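Local coordinates for protein alternansucrase (Leuconostoc mesenteroides, PDB 6HVG) that is a multidomain enzyme of glycoside hydrolase family 70, with a TIM-barrel-type core, a bound calcium ion and choline-binding-type repeats, at residues 791-795 against 839-843; 948-952 against 993-999; 1280-1284 against 1306-1310. All coordinates share one frame; numbering follows the deposited sequence.

Interaction 1 (791-795 against 839-843); sequences KDQEN and KGTIY
Two extended side chains are brought to the facing segment by their first torsions: CG of Glu794 lies anti to its own carbonyl carbon (chi1 -57°), which sends the chain to Ile842, and CG of Gln793 lies anti to the backbone N (chi1 179°), which sends its amide to Thr841. Glu794 and Ile842 slide past each other in opposite directions, with Glu794 CD 3.8 Å from Ile842 CG2. Gln793 crosses Thr841 at about a right angle, its OE1 3.9 Å from Thr841 CG2. One water joins the segments. It donates to Gln793 OE1 and Glu794 OE2, each at 2.8 Å, and accepts from Ile842 N at 2.9 Å, so three bonds grip it where no direct polar bond spans the gap. Gln793 NE2 donates a hydrogen bond to Asn803 OD1, and with both ends of the amide held its rotation should be fixed.

In the permuted TIM barrel of this family, the contact sets the C-terminal end of helix 779-793 against the loop between the short helix 826-829, which follows barrel strand 821-825, and helix 844-857. Thr841 OG1 caps the turn leading into helix 844-857 with a weak bond from Tyr843 N, while Asp828 O is its stronger partner. Tyr843 OH comes 4.1 Å from Gln793 CG, ring and amide planes lying 24° apart, and Ile842 CG1 sits 3.9 Å above the centre of the Tyr843 ring. Lys839 NZ stays 4.2 Å from Glu794 OE2, beyond a salt bridge, though its charge may still favour the ionised carboxylate.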
loop_
_atom_site.group_PDB
_atom_site.type_symbol
_atom_site.label_atom_id
_atom_site.label_comp_id
_atom_site.label_asym_id
_atom_site.label_seq_id
_atom_site.Cartn_x
_atom_site.Cartn_y
_atom_site.Cartn_z
ATOM N N LYS A 791 3.739 -3.410 -25.724
ATOM C CA LYS A 791 2.839 -4.059 -26.699
ATOM C C LYS A 791 1.390 -3.626 -26.490
ATOM O O LYS A 791 0.658 -3.386 -27.440
ATOM C CB LYS A 791 2.960 -5.590 -26.584
ATOM C CG LYS A 791 1.972 -6.420 -27.397
ATOM C CD LYS A 791 2.434 -6.635 -28.824
ATOM C CE LYS A 791 1.328 -7.336 -29.626
ATOM N NZ LYS A 791 0.125 -6.494 -29.932
ATOM N N ASP A 792 0.993 -3.539 -25.232
ATOM C CA ASP A 792 -0.347 -3.091 -24.845
ATOM C C ASP A 792 -0.571 -1.619 -25.143
ATOM O O ASP A 792 -1.621 -1.227 -25.627
ATOM C CB ASP A 792 -0.541 -3.350 -23.351
ATOM C CG ASP A 792 -1.806 -2.727 -22.806
ATOM O OD1 ASP A 792 -1.716 -1.724 -22.041
ATOM O OD2 ASP A 792 -2.886 -3.268 -23.133
ATOM N N GLN A 793 0.434 -0.800 -24.849
ATOM C CA GLN A 793 0.378 0.643 -25.077
ATOM C C GLN A 793 0.184 0.986 -26.567
ATOM O O GLN A 793 -0.623 1.851 -26.905
ATOM C CB GLN A 793 1.682 1.275 -24.600
ATOM C CG GLN A 793 1.802 2.780 -24.799
ATOM C CD GLN A 793 3.092 3.331 -24.216
ATOM O OE1 GLN A 793 3.840 4.015 -24.892
ATOM N NE2 GLN A 793 3.360 3.017 -22.958
ATOM N N GLU A 794 0.918 0.294 -27.436
ATOM C CA GLU A 794 0.915 0.554 -28.868
ATOM C C GLU A 794 -0.061 -0.310 -29.642
ATOM O O GLU A 794 0.016 -0.388 -30.868
ATOM C CB GLU A 794 2.324 0.343 -29.424
ATOM C CG GLU A 794 3.353 1.211 -28.722
ATOM C CD GLU A 794 4.707 1.241 -29.391
ATOM O OE1 GLU A 794 4.868 0.649 -30.487
ATOM O OE2 GLU A 794 5.602 1.874 -28.788
ATOM N N ASN A 795 -0.996 -0.942 -28.940
ATOM C CA ASN A 795 -1.850 -1.945 -29.550
ATOM C C ASN A 795 -2.742 -1.327 -30.643
ATOM O O ASN A 795 -3.505 -0.415 -30.358
ATOM C CB ASN A 795 -2.709 -2.624 -28.465
ATOM C CG ASN A 795 -3.348 -3.917 -28.952
ATOM O OD1 ASN A 795 -3.966 -3.927 -30.009
ATOM N ND2 ASN A 795 -3.233 -4.991 -28.186
ATOM N N LYS A 839 13.779 5.294 -27.048
ATOM C CA LYS A 839 12.797 5.203 -28.094
ATOM C C LYS A 839 11.597 6.067 -27.755
ATOM O O LYS A 839 11.057 5.954 -26.679
ATOM C CB LYS A 839 12.364 3.746 -28.280
ATOM C CG LYS A 839 11.556 3.509 -29.554
ATOM C CD LYS A 839 10.933 2.124 -29.598
ATOM C CE LYS A 839 9.971 1.996 -30.767
ATOM N NZ LYS A 839 9.192 0.729 -30.680
ATOM N N GLY A 840 11.180 6.926 -28.685
ATOM C CA GLY A 840 9.982 7.730 -28.510
ATOM C C GLY A 840 8.748 6.865 -28.457
ATOM O O GLY A 840 8.776 5.722 -28.892
ATOM N N THR A 841 7.668 7.421 -27.910
ATOM C CA THR A 841 6.373 6.766 -27.859
ATOM C C THR A 841 5.591 7.135 -29.094
ATOM O O THR A 841 5.970 8.045 -29.837
ATOM C CB THR A 841 5.522 7.246 -26.658
ATOM O OG1 THR A 841 5.192 8.629 -26.819
ATOM C CG2 THR A 841 6.237 7.057 -25.347
ATOM N N ILE A 842 4.471 6.455 -29.300
ATOM C CA ILE A 842 3.619 6.773 -30.440
ATOM C C ILE A 842 2.947 8.151 -30.300
ATOM O O ILE A 842 2.564 8.790 -31.287
ATOM C CB ILE A 842 2.571 5.672 -30.729
ATOM C CG1 ILE A 842 1.587 5.495 -29.571
ATOM C CG2 ILE A 842 3.259 4.349 -31.042
ATOM C CD1 ILE A 842 0.354 4.685 -29.965
ATOM N N TYR A 843 2.823 8.616 -29.066
ATOM C CA TYR A 843 2.201 9.901 -28.803
ATOM C C TYR A 843 3.141 11.088 -29.079
ATOM O O TYR A 843 2.671 12.213 -29.275
ATOM C CB TYR A 843 1.688 9.950 -27.365
ATOM C CG TYR A 843 0.910 8.718 -26.915
ATOM C CD1 TYR A 843 -0.279 8.342 -27.534
ATOM C CD2 TYR A 843 1.358 7.943 -25.849
ATOM C CE1 TYR A 843 -0.993 7.231 -27.095
ATOM C CE2 TYR A 843 0.650 6.837 -25.420
ATOM C CZ TYR A 843 -0.524 6.495 -26.048
ATOM O OH TYR A 843 -1.214 5.410 -25.602
HETATM O O HOH W 1 4.290 4.074 -27.621
#

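Interaction 2 (948-952 against 993-999)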
loop_
_atom_site.group_PDB
_atom_site.type_symbol
_atom_site.label_atom_id
_atom_site.label_comp_id
_atom_site.label_asym_id
_atom_site.label_seq_id
_atom_site.Cartn_x
_atom_site.Cartn_y
_atom_site.Cartn_z
ATOM N N ASN A 948 -8.443 10.090 -37.082
ATOM C CA ASN A 948 -9.060 9.243 -38.087
ATOM C C ASN A 948 -8.951 7.787 -37.633
ATOM O O ASN A 948 -8.479 7.519 -36.532
ATOM C CB ASN A 948 -8.405 9.467 -39.453
ATOM C CG ASN A 948 -6.907 9.151 -39.453
ATOM O OD1 ASN A 948 -6.488 8.021 -39.147
ATOM N ND2 ASN A 948 -6.090 10.149 -39.808
ATOM N N ASP A 949 -9.370 6.850 -38.477
ATOM C CA ASP A 949 -9.537 5.460 -38.050
ATOM C C ASP A 949 -8.247 4.647 -37.857
ATOM O O ASP A 949 -8.281 3.559 -37.252
ATOM C CB ASP A 949 -10.506 4.754 -39.011
ATOM C CG ASP A 949 -11.924 5.334 -38.932
ATOM O OD1 ASP A 949 -12.429 5.527 -37.791
ATOM O OD2 ASP A 949 -12.532 5.606 -39.996
ATOM N N SER A 950 -7.127 5.166 -38.366
ATOM C CA SER A 950 -5.815 4.506 -38.237
ATOM C C SER A 950 -4.825 5.253 -37.329
ATOM O O SER A 950 -3.861 4.660 -36.841
ATOM C CB SER A 950 -5.192 4.301 -39.616
ATOM O OG SER A 950 -5.124 5.520 -40.306
ATOM N N GLY A 951 -5.052 6.544 -37.114
ATOM C CA GLY A 951 -4.227 7.326 -36.190
ATOM C C GLY A 951 -4.734 8.748 -35.982
ATOM O O GLY A 951 -5.944 9.013 -36.026
ATOM N N ILE A 952 -3.795 9.660 -35.744
ATOM C CA ILE A 952 -4.068 11.094 -35.703
ATOM C C ILE A 952 -3.042 11.745 -36.609
ATOM O O ILE A 952 -1.856 11.594 -36.382
ATOM C CB ILE A 952 -3.923 11.691 -34.277
ATOM C CG1 ILE A 952 -4.863 10.996 -33.287
ATOM C CG2 ILE A 952 -4.234 13.183 -34.289
ATOM C CD1 ILE A 952 -4.568 11.265 -31.826
ATOM N N LYS A 993 -16.152 11.911 -36.944
ATOM C CA LYS A 993 -16.335 10.497 -36.693
ATOM C C LYS A 993 -15.467 10.143 -35.493
ATOM O O LYS A 993 -14.264 10.429 -35.481
ATOM C CB LYS A 993 -15.859 9.712 -37.939
ATOM C CG LYS A 993 -16.174 8.226 -37.980
ATOM C CD LYS A 993 -15.392 7.520 -39.087
ATOM C CE LYS A 993 -15.849 6.067 -39.274
ATOM N NZ LYS A 993 -15.486 5.165 -38.141
ATOM N N GLY A 994 -16.061 9.530 -34.479
ATOM C CA GLY A 994 -15.274 8.908 -33.420
ATOM C C GLY A 994 -14.461 7.768 -34.020
ATOM O O GLY A 994 -14.932 7.056 -34.906
ATOM N N SER A 995 -13.230 7.606 -33.558
ATOM C CA SER A 995 -12.334 6.570 -34.073
ATOM C C SER A 995 -11.799 5.701 -32.932
ATOM O O SER A 995 -11.881 6.080 -31.756
ATOM C CB SER A 995 -11.161 7.214 -34.834
ATOM O OG SER A 995 -11.597 8.005 -35.943
ATOM N N LEU A 996 -11.240 4.545 -33.283
ATOM C CA LEU A 996 -10.621 3.662 -32.304
ATOM C C LEU A 996 -9.312 3.132 -32.862
ATOM O O LEU A 996 -9.315 2.425 -33.852
ATOM C CB LEU A 996 -11.586 2.524 -31.929
ATOM C CG LEU A 996 -11.393 1.818 -30.567
ATOM C CD1 LEU A 996 -12.728 1.439 -29.938
ATOM C CD2 LEU A 996 -10.534 0.568 -30.684
ATOM N N ASN A 997 -8.202 3.497 -32.225
ATOM C CA ASN A 997 -6.861 2.997 -32.573
ATOM C C ASN A 997 -5.899 3.250 -31.397
ATOM O O ASN A 997 -6.330 3.731 -30.359
ATOM C CB ASN A 997 -6.358 3.660 -33.862
ATOM C CG ASN A 997 -6.381 5.182 -33.785
ATOM O OD1 ASN A 997 -5.685 5.783 -32.961
ATOM N ND2 ASN A 997 -7.188 5.817 -34.635
ATOM N N ALA A 998 -4.617 2.923 -31.553
ATOM C CA ALA A 998 -3.645 3.096 -30.476
ATOM C C ALA A 998 -3.566 4.535 -29.924
ATOM O O ALA A 998 -3.343 4.726 -28.728
ATOM C CB ALA A 998 -2.262 2.640 -30.923
ATOM N N LEU A 999 -3.746 5.535 -30.783
ATOM C CA LEU A 999 -3.589 6.946 -30.380
ATOM C C LEU A 999 -4.877 7.597 -29.824
ATOM O O LEU A 999 -4.800 8.610 -29.113
ATOM C CB LEU A 999 -3.049 7.777 -31.554
ATOM C CG LEU A 999 -1.671 7.363 -32.082
ATOM C CD1 LEU A 999 -1.437 7.892 -33.485
ATOM C CD2 LEU A 999 -0.555 7.816 -31.157
#
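The carboxylate of Asp949 takes Lys993 NZ on the syn side of OD1, at 3.1 Å and 29° out of the carboxylate plane. In this salt bridge the two side chains cross at about a right angle, and a bend at the end of the lysine chain sets NZ there. Ser995 OG lies 3.2 Å from the same OD1. The Asn997 amide is set by CG lying between the backbone N and the carbonyl carbon (chi1 55°), which places ND2 2.9 Å from Asn948 O. At its other end OD1 accepts Leu999 N in the carbonyl plane at 2.9 Å, closing an Asx turn.

The facing segment is the tight turn of the beta-hairpin formed by strands 940-947 and 952-954, part of the all-beta domain (domain C in this family) that sits in the chain between barrel strands 821-825 and 1045-1047. Three donors converge on Asn948 OD1: Ser950 N, in the carbonyl plane at 3.0 Å, makes an Asx turn; Gly951 N widens it to an Asx motif; Ser950 OG is the third, the last two both tilted 34° from the plane. This grip should hold the Asn948 amide in one orientation. Beyond the turn the contact becomes apolar, with Leu999 CD1 3.9 Å from Gly951 CA and Leu999 CB 3.8 Å from Ile952 CD1, these two side chains meeting at a slant. Nearby, Ala998 O accepts a hydrogen bond from Lys800.

Interaction 3 (1280-1284 against 1306-1310); sequences FLPLQ and ISGYQ
Tyr1309 OH donates to Leu1281 O at 2.5 Å, almost head-on to the carbonyl (C=O...O angle 170°), the carbonyl oxygen lying at the ring edge and in its plane. The same hydroxyl accepts from a water 3.1 Å away, and that water in turn takes a weak bond from Leu1281 N, so the phenol is tied to both polar backbone atoms of one residue. Leu1283 N is satisfied by Ser1307 O at 3.1 Å, in a nearly straight bond (168° at the hydrogen). Ile1306 O accepts from Gln385 NE2. Ser1307 OG has Trp443 NE1 as its partner, while OG rests 3.5 Å from Pro1282 CB.

These bonds join two loops, one after strand 1248-1252 of a six-stranded antiparallel sheet distinct from the parallel barrel sheet, the other between strands 1301-1304 and 1314-1317, in the C-terminal region of beta-hairpins, which carries cell-wall-binding-type repeats.

The Tyr1309 ring is sandwiched. Phe1280 covers one face in an offset stack, centroids 4.9 Å apart and planes at 29°, with Phe1280 CE1 3.7 Å from Tyr1309 CZ. Over the opposite face, toward the rim, lies Leu1283 CD1; Leu1283 CD2 reaches the hydroxyl, 3.5 Å from Tyr1309 OH. Phe1280 also meets the ring of Phe1271.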
loop_
_atom_site.group_PDB
_atom_site.type_symbol
_atom_site.label_atom_id
_atom_site.label_comp_id
_atom_site.label_asym_id
_atom_site.label_seq_id
_atom_site.Cartn_x
_atom_site.Cartn_y
_atom_site.Cartn_z
ATOM N N PHE A 1280 21.532 -5.948 35.195
ATOM C CA PHE A 1280 20.471 -6.917 35.417
ATOM C C PHE A 1280 20.705 -8.069 34.458
ATOM O O PHE A 1280 20.650 -7.878 33.240
ATOM C CB PHE A 1280 19.101 -6.291 35.191
ATOM C CG PHE A 1280 17.952 -7.199 35.523
ATOM C CD1 PHE A 1280 17.678 -7.541 36.839
ATOM C CD2 PHE A 1280 17.129 -7.707 34.529
ATOM C CE1 PHE A 1280 16.622 -8.388 37.159
ATOM C CE2 PHE A 1280 16.061 -8.547 34.841
ATOM C CZ PHE A 1280 15.804 -8.881 36.161
ATOM N N LEU A 1281 21.000 -9.246 35.003
ATOM C CA LEU A 1281 21.187 -10.453 34.203
ATOM C C LEU A 1281 20.450 -11.615 34.837
ATOM O O LEU A 1281 20.072 -11.541 36.002
ATOM C CB LEU A 1281 22.657 -10.804 34.111
ATOM C CG LEU A 1281 23.495 -9.939 33.197
ATOM C CD1 LEU A 1281 24.965 -10.058 33.604
ATOM C CD2 LEU A 1281 23.284 -10.312 31.738
ATOM N N PRO A 1282 20.238 -12.701 34.077
ATOM C CA PRO A 1282 19.741 -13.904 34.702
ATOM C C PRO A 1282 20.752 -14.372 35.723
ATOM O O PRO A 1282 21.938 -14.181 35.511
ATOM C CB PRO A 1282 19.652 -14.902 33.544
ATOM C CG PRO A 1282 19.636 -14.088 32.308
ATOM C CD PRO A 1282 20.454 -12.881 32.632
ATOM N N LEU A 1283 20.300 -14.967 36.819
ATOM C CA LEU A 1283 21.215 -15.336 37.901
ATOM C C LEU A 1283 22.196 -16.440 37.505
ATOM O O LEU A 1283 23.279 -16.490 38.054
ATOM C CB LEU A 1283 20.430 -15.720 39.159
ATOM C CG LEU A 1283 19.604 -14.608 39.842
ATOM C CD1 LEU A 1283 18.688 -15.220 40.879
ATOM C CD2 LEU A 1283 20.458 -13.557 40.479
ATOM N N GLN A 1284 21.837 -17.313 36.560
ATOM C CA GLN A 1284 22.741 -18.383 36.098
ATOM C C GLN A 1284 24.034 -17.772 35.583
ATOM O O GLN A 1284 25.125 -18.351 35.756
ATOM C CB GLN A 1284 22.168 -19.171 34.901
ATOM C CG GLN A 1284 20.818 -19.808 35.075
ATOM C CD GLN A 1284 19.693 -18.837 34.925
ATOM O OE1 GLN A 1284 19.790 -17.672 35.345
ATOM N NE2 GLN A 1284 18.593 -19.316 34.350
ATOM N N ILE A 1306 12.813 -18.635 34.903
ATOM C CA ILE A 1306 14.040 -19.373 34.600
ATOM C C ILE A 1306 15.288 -18.593 35.028
ATOM O O ILE A 1306 16.323 -19.187 35.279
ATOM C CB ILE A 1306 14.144 -19.726 33.111
ATOM C CG1 ILE A 1306 13.093 -20.753 32.770
ATOM C CG2 ILE A 1306 15.503 -20.308 32.772
ATOM C CD1 ILE A 1306 13.257 -21.398 31.411
ATOM N N SER A 1307 15.184 -17.275 35.104
ATOM C CA SER A 1307 16.293 -16.444 35.505
ATOM C C SER A 1307 16.395 -16.280 37.020
ATOM O O SER A 1307 17.309 -15.621 37.519
ATOM C CB SER A 1307 16.155 -15.064 34.861
ATOM O OG SER A 1307 16.168 -15.165 33.444
ATOM N N GLY A 1308 15.486 -16.893 37.757
ATOM C CA GLY A 1308 15.570 -16.913 39.203
ATOM C C GLY A 1308 14.863 -15.829 39.978
ATOM O O GLY A 1308 15.136 -15.681 41.159
ATOM N N TYR A 1309 13.954 -15.089 39.356
ATOM C CA TYR A 1309 13.307 -13.953 40.043
ATOM C C TYR A 1309 11.832 -14.201 40.275
ATOM O O TYR A 1309 11.200 -14.934 39.518
ATOM C CB TYR A 1309 13.481 -12.691 39.251
ATOM C CG TYR A 1309 14.912 -12.358 38.977
ATOM C CD1 TYR A 1309 15.710 -11.799 39.955
ATOM C CD2 TYR A 1309 15.475 -12.580 37.709
ATOM C CE1 TYR A 1309 17.037 -11.455 39.697
ATOM C CE2 TYR A 1309 16.807 -12.248 37.437
ATOM C CZ TYR A 1309 17.583 -11.686 38.445
ATOM O OH TYR A 1309 18.896 -11.362 38.225
ATOM N N GLN A 1310 11.293 -13.626 41.345
ATOM C CA GLN A 1310 9.908 -13.827 41.701
ATOM C C GLN A 1310 8.970 -13.020 40.834
ATOM O O GLN A 1310 9.239 -11.861 40.541
ATOM C CB GLN A 1310 9.677 -13.458 43.161
ATOM C CG GLN A 1310 8.373 -14.054 43.707
ATOM C CD GLN A 1310 8.056 -13.635 45.119
ATOM O OE1 GLN A 1310 8.850 -12.953 45.761
ATOM N NE2 GLN A 1310 6.878 -14.028 45.607
HETATM O O HOH W 2 21.201 -9.269 38.396
#

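Along the chain the three contacts follow one another in series, none nesting or crossing. Interaction 1 closes a loop of 43 residues that contains barrel strand 821-825. Interaction 2 then closes one of 40 residues, all loop and strand, inside the all-beta domain. The two adjoin, their centres 14 Å apart: Ile842 packs on Ala998 and Leu999, and Tyr843 on Leu999, so the loop before helix 844-857 meets the beta domain there. Interaction 3 closes a 21-residue loop, tying the loop after strand 1248-1252 to the one after strand 1301-1304. It lies across the chain's centre, about 69 Å from interaction 1 and 79 Å from interaction 2, centre to centre.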